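Local structure of thymine dioxygenase (Neurospora crassa, 5C3P) at the 2-oxoglutaric acid site. The protein oxidises the methyl group of thymine as an iron- and 2-oxoglutarate-dependent dioxygenase, known as thymine 7-hydroxylase (T7H). Sequence-based numbering; all coordinates share one arbitrary frame.

The 2-oxoglutaric acid site. Residues 192, 194, 196, 216, 218, 225, 233, 273, 275, 288, 290, 294. With AKG (2-oxoglutaric acid), chain B; NI (nickel (II) ion), chain C.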
ATOM      1  N   ARG A 192       6.252  -3.531   2.328  1.00 29.35           N
ATOM      2  CA  ARG A 192       6.730  -2.471   3.214  1.00 29.01           C
ATOM      3  C   ARG A 192       6.165  -2.593   4.626  1.00 29.36           C
ATOM      4  O   ARG A 192       4.974  -2.361   4.851  1.00 32.17           O
ATOM      5  CB  ARG A 192       6.379  -1.090   2.654  1.00 30.01           C
ATOM      6  CG  ARG A 192       6.907   0.073   3.509  1.00 29.89           C
ATOM      7  CD  ARG A 192       6.334   1.413   3.078  1.00 30.28           C
ATOM      8  NE  ARG A 192       7.006   1.945   1.907  1.00 30.69           N
ATOM      9  CZ  ARG A 192       6.638   3.042   1.249  1.00 32.61           C
ATOM     10  NH1 ARG A 192       5.570   3.740   1.620  1.00 31.78           N
ATOM     11  NH2 ARG A 192       7.337   3.432   0.187  1.00 33.53           N
ATOM     12  N   LEU A 194       5.733  -0.950   8.187  1.00 27.99           N
ATOM     13  CA  LEU A 194       5.699   0.407   8.706  1.00 28.98           C
ATOM     14  C   LEU A 194       5.530   0.429  10.206  1.00 28.67           C
ATOM     15  O   LEU A 194       4.791  -0.368  10.796  1.00 26.94           O
ATOM     16  CB  LEU A 194       4.565   1.214   8.079  1.00 30.36           C
ATOM     17  CG  LEU A 194       4.746   1.544   6.600  1.00 32.62           C
ATOM     18  CD1 LEU A 194       3.412   1.599   5.869  1.00 32.74           C
ATOM     19  CD2 LEU A 194       5.513   2.849   6.448  1.00 34.40           C
ATOM     20  N   TYR A 196       4.923   3.470  13.104  1.00 29.30           N
ATOM     21  CA  TYR A 196       4.770   4.858  13.523  1.00 29.21           C
ATOM     22  C   TYR A 196       4.942   4.897  15.045  1.00 29.16           C
ATOM     23  O   TYR A 196       4.080   4.397  15.781  1.00 28.97           O
ATOM     24  CB  TYR A 196       3.400   5.378  13.099  1.00 29.52           C
ATOM     25  CG  TYR A 196       3.090   5.248  11.608  1.00 29.35           C
ATOM     26  CD1 TYR A 196       2.582   4.064  11.081  1.00 29.32           C
ATOM     27  CD2 TYR A 196       3.287   6.322  10.733  1.00 29.65           C
ATOM     28  CE1 TYR A 196       2.292   3.944   9.721  1.00 29.99           C
ATOM     29  CE2 TYR A 196       2.979   6.220   9.377  1.00 29.34           C
ATOM     30  CZ  TYR A 196       2.487   5.032   8.872  1.00 29.14           C
ATOM     31  OH  TYR A 196       2.181   4.921   7.526  1.00 29.48           O
ATOM     32  N   HIS A 216      -0.793  11.516  -0.310  1.00 27.29           N
ATOM     33  CA  HIS A 216      -0.203  11.016  -1.536  1.00 27.62           C
ATOM     34  C   HIS A 216      -1.160  10.059  -2.208  1.00 27.38           C
ATOM     35  O   HIS A 216      -2.150   9.597  -1.613  1.00 25.19           O
ATOM     36  CB  HIS A 216       1.108  10.250  -1.254  1.00 27.85           C
ATOM     37  CG  HIS A 216       0.911   9.038  -0.406  1.00 28.17           C
ATOM     38  ND1 HIS A 216       0.671   9.113   0.947  1.00 29.48           N
ATOM     39  CD2 HIS A 216       0.857   7.724  -0.723  1.00 28.12           C
ATOM     40  CE1 HIS A 216       0.500   7.899   1.434  1.00 27.29           C
ATOM     41  NE2 HIS A 216       0.621   7.041   0.443  1.00 29.07           N
ATOM     42  N   ASP A 218      -0.602   6.288  -4.266  1.00 27.30           N
ATOM     43  CA  ASP A 218       0.363   5.239  -4.547  1.00 27.83           C
ATOM     44  C   ASP A 218       0.655   5.209  -6.043  1.00 29.32           C
ATOM     45  O   ASP A 218      -0.208   5.556  -6.864  1.00 28.61           O
ATOM     46  CB  ASP A 218      -0.173   3.875  -4.080  1.00 27.83           C
ATOM     47  CG  ASP A 218      -0.321   3.785  -2.570  1.00 27.46           C
ATOM     48  OD1 ASP A 218       0.196   4.663  -1.858  1.00 28.66           O
ATOM     49  OD2 ASP A 218      -0.947   2.823  -2.084  1.00 27.76           O
ATOM     50  N   LEU A 225      -3.220  -3.202   2.024  1.00 29.10           N
ATOM     51  CA  LEU A 225      -2.862  -2.508   3.262  1.00 29.50           C
ATOM     52  C   LEU A 225      -3.443  -3.209   4.484  1.00 28.89           C
ATOM     53  O   LEU A 225      -4.667  -3.257   4.672  1.00 27.62           O
ATOM     54  CB  LEU A 225      -3.333  -1.045   3.232  1.00 31.69           C
ATOM     55  CG  LEU A 225      -3.045  -0.268   4.521  1.00 35.29           C
ATOM     56  CD1 LEU A 225      -1.548  -0.037   4.708  1.00 35.13           C
ATOM     57  CD2 LEU A 225      -3.790   1.058   4.528  1.00 38.99           C
ATOM     58  N   LEU A 233      -5.557   6.246   9.396  1.00 26.82           N
ATOM     59  CA  LEU A 233      -5.684   6.266   7.939  1.00 27.71           C
ATOM     60  C   LEU A 233      -6.898   7.089   7.505  1.00 27.07           C
ATOM     61  O   LEU A 233      -8.002   6.921   8.034  1.00 27.58           O
ATOM     62  CB  LEU A 233      -5.773   4.853   7.372  1.00 28.33           C
ATOM     63  CG  LEU A 233      -5.860   4.768   5.848  1.00 29.02           C
ATOM     64  CD1 LEU A 233      -4.584   5.236   5.181  1.00 29.30           C
ATOM     65  CD2 LEU A 233      -6.171   3.338   5.450  1.00 30.09           C
ATOM     66  N   HIS A 273      -4.658   9.605  -0.040  1.00 25.48           N
ATOM     67  CA  HIS A 273      -4.833   9.197   1.333  1.00 25.36           C
ATOM     68  C   HIS A 273      -3.613   9.589   2.160  1.00 25.87           C
ATOM     69  O   HIS A 273      -2.539   9.891   1.611  1.00 25.74           O
ATOM     70  CB  HIS A 273      -5.070   7.694   1.414  1.00 25.28           C
ATOM     71  CG  HIS A 273      -4.024   6.894   0.722  1.00 25.82           C
ATOM     72  ND1 HIS A 273      -3.881   6.878  -0.649  1.00 25.83           N
ATOM     73  CD2 HIS A 273      -3.052   6.096   1.212  1.00 25.84           C
ATOM     74  CE1 HIS A 273      -2.869   6.099  -0.975  1.00 24.51           C
ATOM     75  NE2 HIS A 273      -2.361   5.602   0.135  1.00 26.44           N
ATOM     76  N   VAL A 275      -2.053   9.360   6.672  1.00 25.75           N
ATOM     77  CA  VAL A 275      -2.214   8.885   8.039  1.00 25.89           C
ATOM     78  C   VAL A 275      -1.985  10.044   8.989  1.00 26.70           C
ATOM     79  O   VAL A 275      -0.901  10.626   9.032  1.00 26.87           O
ATOM     80  CB  VAL A 275      -1.247   7.743   8.400  1.00 25.71           C
ATOM     81  CG1 VAL A 275      -1.566   7.215   9.793  1.00 25.97           C
ATOM     82  CG2 VAL A 275      -1.326   6.609   7.376  1.00 25.19           C
ATOM     83  N   ARG A 288       1.826   2.633  16.207  1.00 30.89           N
ATOM     84  CA  ARG A 288       0.926   2.083  15.200  1.00 30.38           C
ATOM     85  C   ARG A 288       1.742   1.299  14.207  1.00 28.47           C
ATOM     86  O   ARG A 288       2.751   1.780  13.735  1.00 28.19           O
ATOM     87  CB  ARG A 288       0.161   3.196  14.472  1.00 31.56           C
ATOM     88  CG  ARG A 288      -0.570   2.746  13.212  1.00 30.38           C
ATOM     89  CD  ARG A 288      -1.497   3.848  12.701  1.00 31.13           C
ATOM     90  NE  ARG A 288      -2.370   3.357  11.643  1.00 30.13           N
ATOM     91  CZ  ARG A 288      -2.030   3.246  10.363  1.00 30.98           C
ATOM     92  NH1 ARG A 288      -0.826   3.597   9.944  1.00 31.31           N
ATOM     93  NH2 ARG A 288      -2.904   2.766   9.492  1.00 32.28           N
ATOM     94  N   SER A 290       1.515  -0.895  10.533  1.00 27.69           N
ATOM     95  CA  SER A 290       0.810  -1.283   9.325  1.00 26.87           C
ATOM     96  C   SER A 290       1.799  -1.947   8.395  1.00 28.04           C
ATOM     97  O   SER A 290       3.021  -1.867   8.595  1.00 27.62           O
ATOM     98  CB  SER A 290       0.180  -0.061   8.646  1.00 27.07           C
ATOM     99  OG  SER A 290       1.192   0.789   8.156  1.00 26.71           O
ATOM    100  N   PHE A 294       2.918  -3.319  -2.035  1.00 28.71           N
ATOM    101  CA  PHE A 294       2.748  -2.565  -3.265  1.00 28.91           C
ATOM    102  C   PHE A 294       2.918  -3.510  -4.431  1.00 30.19           C
ATOM    103  O   PHE A 294       4.007  -4.090  -4.629  1.00 29.70           O
ATOM    104  CB  PHE A 294       3.766  -1.428  -3.354  1.00 29.40           C
ATOM    105  CG  PHE A 294       3.642  -0.424  -2.247  1.00 29.53           C
ATOM    106  CD1 PHE A 294       2.634   0.537  -2.268  1.00 29.19           C
ATOM    107  CD2 PHE A 294       4.527  -0.440  -1.174  1.00 29.03           C
ATOM    108  CE1 PHE A 294       2.517   1.462  -1.240  1.00 29.42           C
ATOM    109  CE2 PHE A 294       4.419   0.483  -0.147  1.00 28.76           C
ATOM    110  CZ  PHE A 294       3.411   1.437  -0.175  1.00 28.60           C
TER
HETATM  111  C1  AKG B 402       1.876   4.007   2.176  1.00 43.53           C
HETATM  112  O1  AKG B 402       1.804   4.148   0.936  1.00 43.66           O
HETATM  113  O2  AKG B 402       2.953   3.679   2.731  1.00 42.95           O
HETATM  114  C2  AKG B 402       0.666   4.250   2.980  1.00 44.30           C
HETATM  115  O5  AKG B 402      -0.313   4.798   2.473  1.00 43.23           O
HETATM  116  C3  AKG B 402       0.640   3.821   4.433  1.00 43.43           C
HETATM  117  C4  AKG B 402      -0.779   3.800   4.992  1.00 41.75           C
HETATM  118  C5  AKG B 402      -0.850   3.211   6.383  1.00 41.01           C
HETATM  119  O3  AKG B 402      -1.975   2.878   6.808  1.00 41.37           O
HETATM  120  O4  AKG B 402       0.183   3.104   7.080  1.00 39.30           O
HETATM  121 NI    NI C 401      -0.252   4.882   0.310  1.00 39.96          NI
HETATM  122  O   HOH W   1      -0.966   2.711   0.467  1.00 38.39           O
HETATM  123  O   HOH W   2       4.010   5.521   4.914  1.00 55.96           O
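Arg288 runs extended from CG to NE, with CG anti to the backbone N, and chi4 of -82° turns its guanidinium onto the distal carboxylate of AKG. Ser290 holds OG in the crowded position between backbone N and carbonyl carbon (chi1 67°), pointing at the same group. Arg288 grips end-on, one nitrogen per oxygen, both oxygens within the guanidinium plane. Arg288 NH2 makes a nearly straight, charge-paired hydrogen bond to AKG O3 at 2.8 Å. Arg288 NH1 donates to AKG O4 at 3.1 Å. AKG O4 also accepts from Tyr196 OH at 2.7 Å. Ser290 OG donates to AKG O4, again at 2.7 Å. Three donors thus grip O4; with Arg288 NH2 on O3, the carboxylate's rotation should be fixed. Val275 CG1 packs over one guanidinium face, while its CG2 meets AKG C5. Leu225 and Leu233 add apolar contacts.

At the other end, AKG chelates nickel through carboxylate O1 and keto O5. His216 NE2, Asp218 OD1, His273 NE2 and water 1 are the other ligands seen in a near-octahedral shell. Asp218 OD1 lies 2.2 Å from NI. Asp218 OD2 hydrogen-bonds water 1 at 2.6 Å; this water may mark a site that dioxygen can take. Arg192, bent at chi3 (-80°), brings NH1 to AKG O2 at 2.8 Å in a bent hydrogen bond that is also a salt bridge. Phe294 CE2 lies over its guanidinium face. Water 2 links O2 to Tyr196 OH.

His216, Asp218 and His273 form the HXD...H facial triad of 2-oxoglutarate oxygenases. Nickel probably stands in for catalytic iron. The pocket buries the cosubstrate almost completely and holds it on the metal for oxygen activation and thymine oxidation.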